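Local coordinates for protein pyrethroid hydrolase (Sphingobium faniae, PDB 5Y5R) that hydrolyses the ester bond of pyrethroid insecticides such as cypermethrin and permethrin, releasing the alcohol and the cyclopropanecarboxylic acid, at residues Glu27-Arg32 and Phe247-Ala252; Pro60-Leu65 and Gln89-Lys94; Pro121-Pro126 and Gln214-Gly219. All coordinates share one frame; numbering follows the deposited sequence.

Interaction 1. Residues Glu27-Arg32 and Phe247-Ala252; sequences EARGYR and FADAPA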
loop_
_atom_site.group_PDB
_atom_site.type_symbol
_atom_site.label_atom_id
_atom_site.label_comp_id
_atom_site.label_asym_id
_atom_site.label_seq_id
_atom_site.Cartn_x
_atom_site.Cartn_y
_atom_site.Cartn_z
ATOM N N GLU A 27 -10.259 11.610 10.402
ATOM C CA GLU A 27 -11.227 11.581 11.500
ATOM C C GLU A 27 -11.996 12.894 11.608
ATOM O O GLU A 27 -13.150 12.902 12.046
ATOM C CB GLU A 27 -10.524 11.234 12.812
ATOM C CG GLU A 27 -10.219 9.747 12.897
ATOM C CD GLU A 27 -9.399 9.326 14.103
ATOM O OE1 GLU A 27 -8.717 10.184 14.721
ATOM O OE2 GLU A 27 -9.438 8.104 14.414
ATOM N N ALA A 28 -11.369 14.012 11.248
ATOM C CA ALA A 28 -12.073 15.286 11.216
ATOM C C ALA A 28 -13.108 15.333 10.092
ATOM O O ALA A 28 -14.088 16.081 10.186
ATOM C CB ALA A 28 -11.071 16.433 11.049
ATOM N N ARG A 29 -12.923 14.541 9.031
ATOM C CA ARG A 29 -13.911 14.428 7.963
ATOM C C ARG A 29 -15.060 13.503 8.330
ATOM O O ARG A 29 -15.902 13.180 7.472
ATOM C CB ARG A 29 -13.239 13.924 6.678
ATOM C CG ARG A 29 -12.397 14.932 5.950
ATOM C CD ARG A 29 -13.335 15.874 5.217
ATOM N NE ARG A 29 -12.746 16.409 3.996
ATOM C CZ ARG A 29 -13.170 16.110 2.771
ATOM N NH1 ARG A 29 -12.578 16.653 1.731
ATOM N NH2 ARG A 29 -14.191 15.273 2.590
ATOM N N GLY A 30 -15.111 13.068 9.586
ATOM C CA GLY A 30 -16.206 12.265 10.055
ATOM C C GLY A 30 -16.060 10.800 9.776
ATOM O O GLY A 30 -17.061 10.074 9.804
ATOM N N TYR A 31 -14.836 10.312 9.592
ATOM C CA TYR A 31 -14.635 8.907 9.303
ATOM C C TYR A 31 -13.974 8.220 10.482
ATOM O O TYR A 31 -13.166 8.806 11.209
ATOM C CB TYR A 31 -13.768 8.715 8.059
ATOM C CG TYR A 31 -14.453 9.105 6.789
ATOM C CD1 TYR A 31 -15.373 8.254 6.218
ATOM C CD2 TYR A 31 -14.190 10.314 6.160
ATOM C CE1 TYR A 31 -16.014 8.581 5.049
ATOM C CE2 TYR A 31 -14.840 10.663 4.978
ATOM C CZ TYR A 31 -15.751 9.780 4.436
ATOM O OH TYR A 31 -16.424 10.058 3.279
ATOM N N ARG A 32 -14.347 6.971 10.677
ATOM C CA ARG A 32 -13.586 6.108 11.548
ATOM C C ARG A 32 -12.399 5.580 10.757
ATOM O O ARG A 32 -12.560 5.109 9.631
ATOM C CB ARG A 32 -14.456 4.973 12.074
ATOM C CG ARG A 32 -13.694 4.100 13.031
ATOM C CD ARG A 32 -14.557 3.634 14.140
ATOM N NE ARG A 32 -14.485 2.186 14.298
ATOM C CZ ARG A 32 -15.063 1.527 15.293
ATOM N NH1 ARG A 32 -15.736 2.191 16.217
ATOM N NH2 ARG A 32 -14.974 0.211 15.366
ATOM N N PHE A 247 -12.644 11.167 -2.188
ATOM C CA PHE A 247 -12.988 9.870 -2.757
ATOM C C PHE A 247 -13.985 9.131 -1.875
ATOM O O PHE A 247 -14.978 8.590 -2.364
ATOM C CB PHE A 247 -11.713 9.034 -2.972
ATOM C CG PHE A 247 -11.953 7.685 -3.624
ATOM C CD1 PHE A 247 -12.373 7.600 -4.943
ATOM C CD2 PHE A 247 -11.701 6.504 -2.931
ATOM C CE1 PHE A 247 -12.590 6.361 -5.548
ATOM C CE2 PHE A 247 -11.902 5.268 -3.527
ATOM C CZ PHE A 247 -12.352 5.197 -4.842
ATOM N N ALA A 248 -13.731 9.087 -0.567
ATOM C CA ALA A 248 -14.630 8.351 0.313
ATOM C C ALA A 248 -16.035 8.930 0.277
ATOM O O ALA A 248 -17.015 8.176 0.358
ATOM C CB ALA A 248 -14.097 8.371 1.736
ATOM N N ASP A 249 -16.143 10.257 0.101
ATOM C CA ASP A 249 -17.446 10.937 0.101
ATOM C C ASP A 249 -18.340 10.468 -1.039
ATOM O O ASP A 249 -19.573 10.513 -0.921
ATOM C CB ASP A 249 -17.264 12.452 -0.017
ATOM C CG ASP A 249 -16.731 13.113 1.259
ATOM O OD1 ASP A 249 -16.551 12.453 2.324
ATOM O OD2 ASP A 249 -16.445 14.330 1.155
ATOM N N ALA A 250 -17.746 10.090 -2.168
ATOM C CA ALA A 250 -18.498 9.611 -3.321
ATOM C C ALA A 250 -17.552 8.902 -4.274
ATOM O O ALA A 250 -17.147 9.493 -5.279
ATOM C CB ALA A 250 -19.178 10.760 -4.065
ATOM N N PRO A 251 -17.185 7.648 -4.017
ATOM C CA PRO A 251 -16.147 7.030 -4.859
ATOM C C PRO A 251 -16.650 6.771 -6.265
ATOM O O PRO A 251 -15.875 6.842 -7.228
ATOM C CB PRO A 251 -15.801 5.732 -4.106
ATOM C CG PRO A 251 -17.018 5.429 -3.312
ATOM C CD PRO A 251 -17.620 6.767 -2.919
ATOM N N ALA A 252 -17.953 6.549 -6.413
ATOM C CA ALA A 252 -18.525 6.310 -7.728
ATOM C C ALA A 252 -18.419 7.527 -8.649
ATOM O O ALA A 252 -18.346 7.347 -9.865
ATOM C CB ALA A 252 -19.985 5.884 -7.576
#
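Y31 and R29 both reach the carboxylate of D249, one at each of its oxygens. The hydroxyl of Y31 donates to D249: OH lies 2.6 Å from OD1 and meets the anti lone pair of that oxygen, the one turned away from OD2. OD1 sits at the edge of the phenol ring, close to its plane, and ring and carboxylate are nearly coplanar, 22° apart.

The ionic part is looser. R29 NH2 stands 2.8 Å from D249 OD2, a salt bridge, but the N-H...O angle of 125° makes the hydrogen bond weak, and the guanidinium and carboxylate planes are clearly inclined to each other. Only NH2 bonds D249 here; NH1 of the same group forms a salt bridge with D246, one turn earlier on helix 237-249. The bend of the R29 chain at chi2 (-77°) carries the guanidinium down to these two acids.

The apolar part is small: A248 CB packs obliquely against the phenol, 3.5 Å from Y31 CZ. Away from the carboxylate, Y31 and A248 both rest on I6 of strand 3-9, so the contact ties the turn after helix 23-28 to the last helix beside one edge of the central sheet of this alpha/beta hydrolase.

A phenylalanine in place of Y31 would probably keep much of the packing on A248 but leave D249 OD1 without its hydroxyl donor and the carboxylate freer to turn. With a neutral donor on one oxygen and a cation on the other, D249 is likely to stay ionised, its charge stabilised by a hydrogen bond from a buried phenol and by a partly exposed guanidinium.

Interaction 2. Residues Pro60-Leu65 and Gln89-Lys94; sequences PVADIL and QHHPDK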
loop_
_atom_site.group_PDB
_atom_site.type_symbol
_atom_site.label_atom_id
_atom_site.label_comp_id
_atom_site.label_asym_id
_atom_site.label_seq_id
_atom_site.Cartn_x
_atom_site.Cartn_y
_atom_site.Cartn_z
ATOM N N PRO A 60 -5.864 -9.122 9.713
ATOM C CA PRO A 60 -6.208 -7.953 10.533
ATOM C C PRO A 60 -7.157 -6.972 9.862
ATOM O O PRO A 60 -7.896 -6.286 10.567
ATOM C CB PRO A 60 -4.845 -7.319 10.832
ATOM C CG PRO A 60 -3.898 -8.450 10.795
ATOM C CD PRO A 60 -4.417 -9.418 9.782
ATOM N N VAL A 61 -7.138 -6.844 8.536
ATOM C CA VAL A 61 -8.097 -5.967 7.870
ATOM C C VAL A 61 -9.447 -6.641 7.732
ATOM O O VAL A 61 -10.485 -6.025 7.997
ATOM C CB VAL A 61 -7.561 -5.538 6.500
ATOM C CG1 VAL A 61 -8.643 -4.788 5.714
ATOM C CG2 VAL A 61 -6.294 -4.724 6.688
ATOM N N ALA A 62 -9.452 -7.931 7.381
ATOM C CA ALA A 62 -10.713 -8.647 7.270
ATOM C C ALA A 62 -11.464 -8.571 8.590
ATOM O O ALA A 62 -12.694 -8.438 8.606
ATOM C CB ALA A 62 -10.472 -10.102 6.865
ATOM N N ASP A 63 -10.722 -8.628 9.707
ATOM C CA ASP A 63 -11.312 -8.426 11.027
ATOM C C ASP A 63 -11.985 -7.059 11.143
ATOM O O ASP A 63 -13.101 -6.958 11.658
ATOM C CB ASP A 63 -10.251 -8.557 12.120
ATOM C CG ASP A 63 -9.566 -9.925 12.153
ATOM O OD1 ASP A 63 -10.138 -10.926 11.659
ATOM O OD2 ASP A 63 -8.454 -9.997 12.725
ATOM N N ILE A 64 -11.309 -5.991 10.698
ATOM C CA ILE A 64 -11.879 -4.653 10.834
ATOM C C ILE A 64 -13.126 -4.536 9.971
ATOM O O ILE A 64 -14.188 -4.104 10.436
ATOM C CB ILE A 64 -10.857 -3.565 10.447
ATOM C CG1 ILE A 64 -9.736 -3.436 11.479
ATOM C CG2 ILE A 64 -11.575 -2.173 10.336
ATOM C CD1 ILE A 64 -8.657 -2.479 11.044
ATOM N N LEU A 65 -13.024 -4.985 8.717
ATOM C CA LEU A 65 -14.153 -4.941 7.794
ATOM C C LEU A 65 -15.343 -5.721 8.335
ATOM O O LEU A 65 -16.496 -5.407 8.016
ATOM C CB LEU A 65 -13.748 -5.497 6.423
ATOM C CG LEU A 65 -12.750 -4.764 5.521
ATOM C CD1 LEU A 65 -12.229 -5.649 4.348
ATOM C CD2 LEU A 65 -13.399 -3.533 4.994
ATOM N N GLN A 89 -11.390 -8.763 -3.430
ATOM C CA GLN A 89 -11.966 -9.939 -4.055
ATOM C C GLN A 89 -12.725 -10.789 -3.054
ATOM O O GLN A 89 -13.755 -11.376 -3.402
ATOM C CB GLN A 89 -10.860 -10.736 -4.763
ATOM C CG GLN A 89 -11.233 -12.134 -5.241
ATOM C CD GLN A 89 -12.399 -12.093 -6.193
ATOM O OE1 GLN A 89 -12.586 -11.110 -6.888
ATOM N NE2 GLN A 89 -13.149 -13.184 -6.273
ATOM N N HIS A 90 -12.250 -10.870 -1.817
ATOM C CA HIS A 90 -12.898 -11.739 -0.850
ATOM C C HIS A 90 -13.919 -11.015 0.011
ATOM O O HIS A 90 -14.785 -11.673 0.598
ATOM C CB HIS A 90 -11.862 -12.436 0.035
ATOM C CG HIS A 90 -10.954 -13.364 -0.723
ATOM N ND1 HIS A 90 -9.917 -12.920 -1.511
ATOM C CD2 HIS A 90 -10.979 -14.711 -0.864
ATOM C CE1 HIS A 90 -9.323 -13.954 -2.089
ATOM N NE2 HIS A 90 -9.946 -15.054 -1.705
ATOM N N HIS A 91 -13.886 -9.679 0.048
ATOM C CA HIS A 91 -14.886 -8.904 0.782
ATOM C C HIS A 91 -15.481 -7.803 -0.101
ATOM O O HIS A 91 -15.593 -6.653 0.321
ATOM C CB HIS A 91 -14.247 -8.299 2.022
ATOM C CG HIS A 91 -13.549 -9.300 2.883
ATOM N ND1 HIS A 91 -14.209 -10.077 3.808
ATOM C CD2 HIS A 91 -12.239 -9.637 2.973
ATOM C CE1 HIS A 91 -13.341 -10.867 4.418
ATOM N NE2 HIS A 91 -12.138 -10.618 3.931
ATOM N N PRO A 92 -15.892 -8.127 -1.332
ATOM C CA PRO A 92 -16.369 -7.071 -2.226
ATOM C C PRO A 92 -17.613 -6.414 -1.703
ATOM O O PRO A 92 -17.914 -5.289 -2.107
ATOM C CB PRO A 92 -16.643 -7.815 -3.536
ATOM C CG PRO A 92 -17.041 -9.140 -3.100
ATOM C CD PRO A 92 -16.132 -9.453 -1.935
ATOM N N ASP A 93 -18.388 -7.137 -0.888
ATOM C CA ASP A 93 -19.594 -6.588 -0.284
ATOM C C ASP A 93 -19.287 -5.565 0.799
ATOM O O ASP A 93 -20.190 -4.824 1.210
ATOM C CB ASP A 93 -20.478 -7.720 0.269
ATOM C CG ASP A 93 -19.736 -8.667 1.242
ATOM O OD1 ASP A 93 -18.543 -9.023 1.029
ATOM O OD2 ASP A 93 -20.377 -9.077 2.238
ATOM N N LYS A 94 -18.052 -5.526 1.293
ATOM C CA LYS A 94 -17.686 -4.591 2.344
ATOM C C LYS A 94 -16.877 -3.400 1.847
ATOM O O LYS A 94 -16.799 -2.386 2.552
ATOM C CB LYS A 94 -16.920 -5.326 3.450
ATOM C CG LYS A 94 -17.733 -6.432 4.130
ATOM C CD LYS A 94 -18.350 -5.933 5.425
ATOM C CE LYS A 94 -19.022 -7.035 6.202
ATOM N NZ LYS A 94 -19.514 -6.524 7.531
#
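The backbones approach more closely at L65 and K94, whose CA atoms are 6.5 Å apart, than at A62 and H91, where the separation is 7.7 Å. A62 and L65 lie one turn apart on helix 59-67 and meet the chain where helix 80-90 ends, H91 being the first residue to leave helical angles. The imidazole reaches A62 with its far end, NE2 lying 3.4 Å from A62 CB, while L65 CD1 touches the base of the same side chain, 4.1 Å from H91 CB. Both methyl groups come to the ring obliquely.

H91 to K94 form the link from helix to second strand in the beta-alpha-beta unit 71-77, 80-90, 95-101 of the alpha/beta hydrolase fold. L65 also packs on I7, S72 and L74, joining the contact to the parallel sheet beneath.

K94 runs alongside the backbone carbonyl of L65. A bend at chi2 (-97°), followed by an extended end, lays CD 3.2 Å from L65 O and brings NZ to 3.3 Å from that oxygen, a weak hydrogen bond. The ammonium makes a second weak bond to the carbonyl of A66, and K94 CB approaches L65 CD2 at 4.2 Å.

Interaction 3. Residues Pro121-Pro126 and Gln214-Gly219; sequences PNRGTP and QKEFPG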
loop_
_atom_site.group_PDB
_atom_site.type_symbol
_atom_site.label_atom_id
_atom_site.label_comp_id
_atom_site.label_asym_id
_atom_site.label_seq_id
_atom_site.Cartn_x
_atom_site.Cartn_y
_atom_site.Cartn_z
ATOM N N PRO A 121 7.426 -3.345 -21.122
ATOM C CA PRO A 121 7.943 -1.975 -20.980
ATOM C C PRO A 121 7.707 -1.373 -19.577
ATOM O O PRO A 121 6.791 -1.802 -18.898
ATOM C CB PRO A 121 7.156 -1.210 -22.025
ATOM C CG PRO A 121 5.804 -1.881 -21.976
ATOM C CD PRO A 121 6.064 -3.359 -21.678
ATOM N N ASN A 122 8.537 -0.407 -19.196
ATOM C CA ASN A 122 8.347 0.395 -17.991
ATOM C C ASN A 122 8.063 -0.499 -16.790
ATOM O O ASN A 122 7.081 -0.329 -16.067
ATOM C CB ASN A 122 7.230 1.410 -18.202
ATOM C CG ASN A 122 7.528 2.376 -19.325
ATOM O OD1 ASN A 122 8.592 2.983 -19.383
ATOM N ND2 ASN A 122 6.598 2.472 -20.274
ATOM N N ARG A 123 8.942 -1.472 -16.596
ATOM C CA ARG A 123 8.902 -2.362 -15.444
ATOM C C ARG A 123 10.250 -2.265 -14.755
ATOM O O ARG A 123 11.270 -2.106 -15.417
ATOM C CB ARG A 123 8.634 -3.824 -15.841
ATOM C CG ARG A 123 7.291 -4.036 -16.473
ATOM C CD ARG A 123 7.240 -5.299 -17.253
ATOM N NE ARG A 123 5.919 -5.918 -17.170
ATOM C CZ ARG A 123 4.814 -5.433 -17.731
ATOM N NH1 ARG A 123 4.857 -4.309 -18.434
ATOM N NH2 ARG A 123 3.673 -6.079 -17.594
ATOM N N GLY A 124 10.242 -2.371 -13.424
ATOM C CA GLY A 124 11.429 -2.364 -12.574
ATOM C C GLY A 124 11.493 -1.337 -11.458
ATOM O O GLY A 124 11.348 -0.127 -11.647
ATOM N N THR A 125 11.842 -1.817 -10.276
ATOM C CA THR A 125 12.177 -0.955 -9.151
ATOM C C THR A 125 13.609 -1.253 -8.711
ATOM O O THR A 125 13.830 -1.784 -7.612
ATOM C CB THR A 125 11.194 -1.159 -8.007
ATOM O OG1 THR A 125 11.182 -2.537 -7.641
ATOM C CG2 THR A 125 9.782 -0.751 -8.416
ATOM N N PRO A 126 14.610 -0.906 -9.539
ATOM C CA PRO A 126 15.986 -1.315 -9.215
ATOM C C PRO A 126 16.558 -0.646 -7.986
ATOM O O PRO A 126 17.430 -1.251 -7.362
ATOM C CB PRO A 126 16.786 -0.922 -10.461
ATOM C CG PRO A 126 16.029 0.140 -11.074
ATOM C CD PRO A 126 14.578 -0.133 -10.799
ATOM N N GLN A 214 -1.236 1.494 -14.149
ATOM C CA GLN A 214 -2.572 1.990 -14.502
ATOM C C GLN A 214 -2.946 1.572 -15.916
ATOM O O GLN A 214 -4.045 1.060 -16.153
ATOM C CB GLN A 214 -2.636 3.514 -14.373
ATOM C CG GLN A 214 -2.395 3.987 -12.987
ATOM C CD GLN A 214 -2.139 5.464 -12.922
ATOM O OE1 GLN A 214 -3.026 6.290 -13.183
ATOM N NE2 GLN A 214 -0.924 5.816 -12.581
ATOM N N LYS A 215 -2.003 1.703 -16.844
ATOM C CA LYS A 215 -2.276 1.429 -18.249
ATOM C C LYS A 215 -2.674 -0.029 -18.480
ATOM O O LYS A 215 -3.501 -0.315 -19.359
ATOM C CB LYS A 215 -1.051 1.809 -19.086
ATOM C CG LYS A 215 -1.193 1.514 -20.549
ATOM C CD LYS A 215 -0.036 2.038 -21.380
ATOM C CE LYS A 215 -0.553 2.387 -22.785
ATOM N NZ LYS A 215 -0.941 1.167 -23.544
ATOM N N GLU A 216 -2.051 -0.978 -17.750
ATOM C CA GLU A 216 -2.291 -2.400 -17.992
ATOM C C GLU A 216 -3.432 -2.987 -17.159
ATOM O O GLU A 216 -3.822 -4.133 -17.404
ATOM C CB GLU A 216 -1.001 -3.196 -17.737
ATOM C CG GLU A 216 0.089 -2.907 -18.773
ATOM C CD GLU A 216 1.368 -3.725 -18.622
ATOM O OE1 GLU A 216 2.408 -3.260 -19.132
ATOM O OE2 GLU A 216 1.396 -4.767 -17.935
ATOM N N PHE A 217 -4.003 -2.233 -16.198
ATOM C CA PHE A 217 -5.144 -2.764 -15.456
ATOM C C PHE A 217 -6.407 -2.647 -16.303
ATOM O O PHE A 217 -6.639 -1.608 -16.925
ATOM C CB PHE A 217 -5.354 -2.013 -14.133
ATOM C CG PHE A 217 -6.341 -2.684 -13.198
ATOM C CD1 PHE A 217 -5.933 -3.642 -12.271
ATOM C CD2 PHE A 217 -7.674 -2.370 -13.249
ATOM C CE1 PHE A 217 -6.856 -4.239 -11.428
ATOM C CE2 PHE A 217 -8.588 -2.977 -12.421
ATOM C CZ PHE A 217 -8.180 -3.903 -11.496
ATOM N N PRO A 218 -7.249 -3.683 -16.318
ATOM C CA PRO A 218 -8.440 -3.657 -17.181
ATOM C C PRO A 218 -9.541 -2.780 -16.596
ATOM O O PRO A 218 -9.953 -2.948 -15.444
ATOM C CB PRO A 218 -8.859 -5.129 -17.239
ATOM C CG PRO A 218 -8.373 -5.690 -15.966
ATOM C CD PRO A 218 -7.105 -4.972 -15.616
ATOM N N GLY A 219 -10.029 -1.840 -17.400
ATOM C CA GLY A 219 -11.061 -0.961 -16.918
ATOM C C GLY A 219 -10.517 0.361 -16.411
ATOM O O GLY A 219 -9.301 0.570 -16.283
#
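E216 OE1 takes two donors: R123 NH1 from across the contact, 2.8 Å away with an N-H...O angle of 164°, and Q212 NE2 from one turn back on its own helix. Beside it, E216 OE2 receives R123 NH2 at 2.6 Å, the shortest polar bond of the contact, though less straight, at 151°. The guanidinium therefore grips the carboxylate end-on with two nitrogens, one to each oxygen, and both oxygens use their syn lone pairs. The two flat groups are nearly coplanar, 23° apart; OE1 lies in the guanidinium plane, whereas OE2 is tilted somewhat from it.

NH1 has a second acceptor. It also donates to the backbone carbonyl of P121, in the carbonyl plane and on a lone pair, with 3.2 Å between R123 NH1 and P121 O. Because this oxygen too lies in the guanidinium plane, the bond helps to fix the rotation of the group. The arginine chain is bent at chi3, and the turn about its CD-NE bond leaves NH1 facing P121 O, while E216 reaches out from helix 207-216 with its chain extended beyond CG.

R123 and E216 both lean on F115 of helix 113-116, and R123 also touches T114. The contact thus fastens the loop between helices 113-116 and 126-131 to the C-terminal end of helix 207-216. Two residues further along that loop, T125 touches the bound pyrethroid, although the R123 side chain itself stays about 11 Å from the ligand.

Although this is a surface contact, the paired geometry and the extra bonds to P121 and Q212 imply a directional ion pair, with R123 and E216 each likely to remain charged and held in one orientation.

Interaction 2 comes first to closure along the chain, joining segments 24 residues apart, and interaction 3 follows in series. Interaction 1 spans both, bringing the turn after helix 23-28 to the end of helix 237-249. None touches another: the centre of interaction 1 lies 18 Å from that of interaction 2 and 28 Å from that of interaction 3, which are 26 Å apart. The six-stranded parallel sheet relates them. Interactions 1 and 2 both pack against strand 3-9, whereas helix 207-216 of interaction 3 connects strands 194-199 and 222-226 toward the opposite edge. They join peripheral helices and loops around separate parts of the sheet scaffold, and interaction 3 alone includes a residue of the pyrethroid pocket.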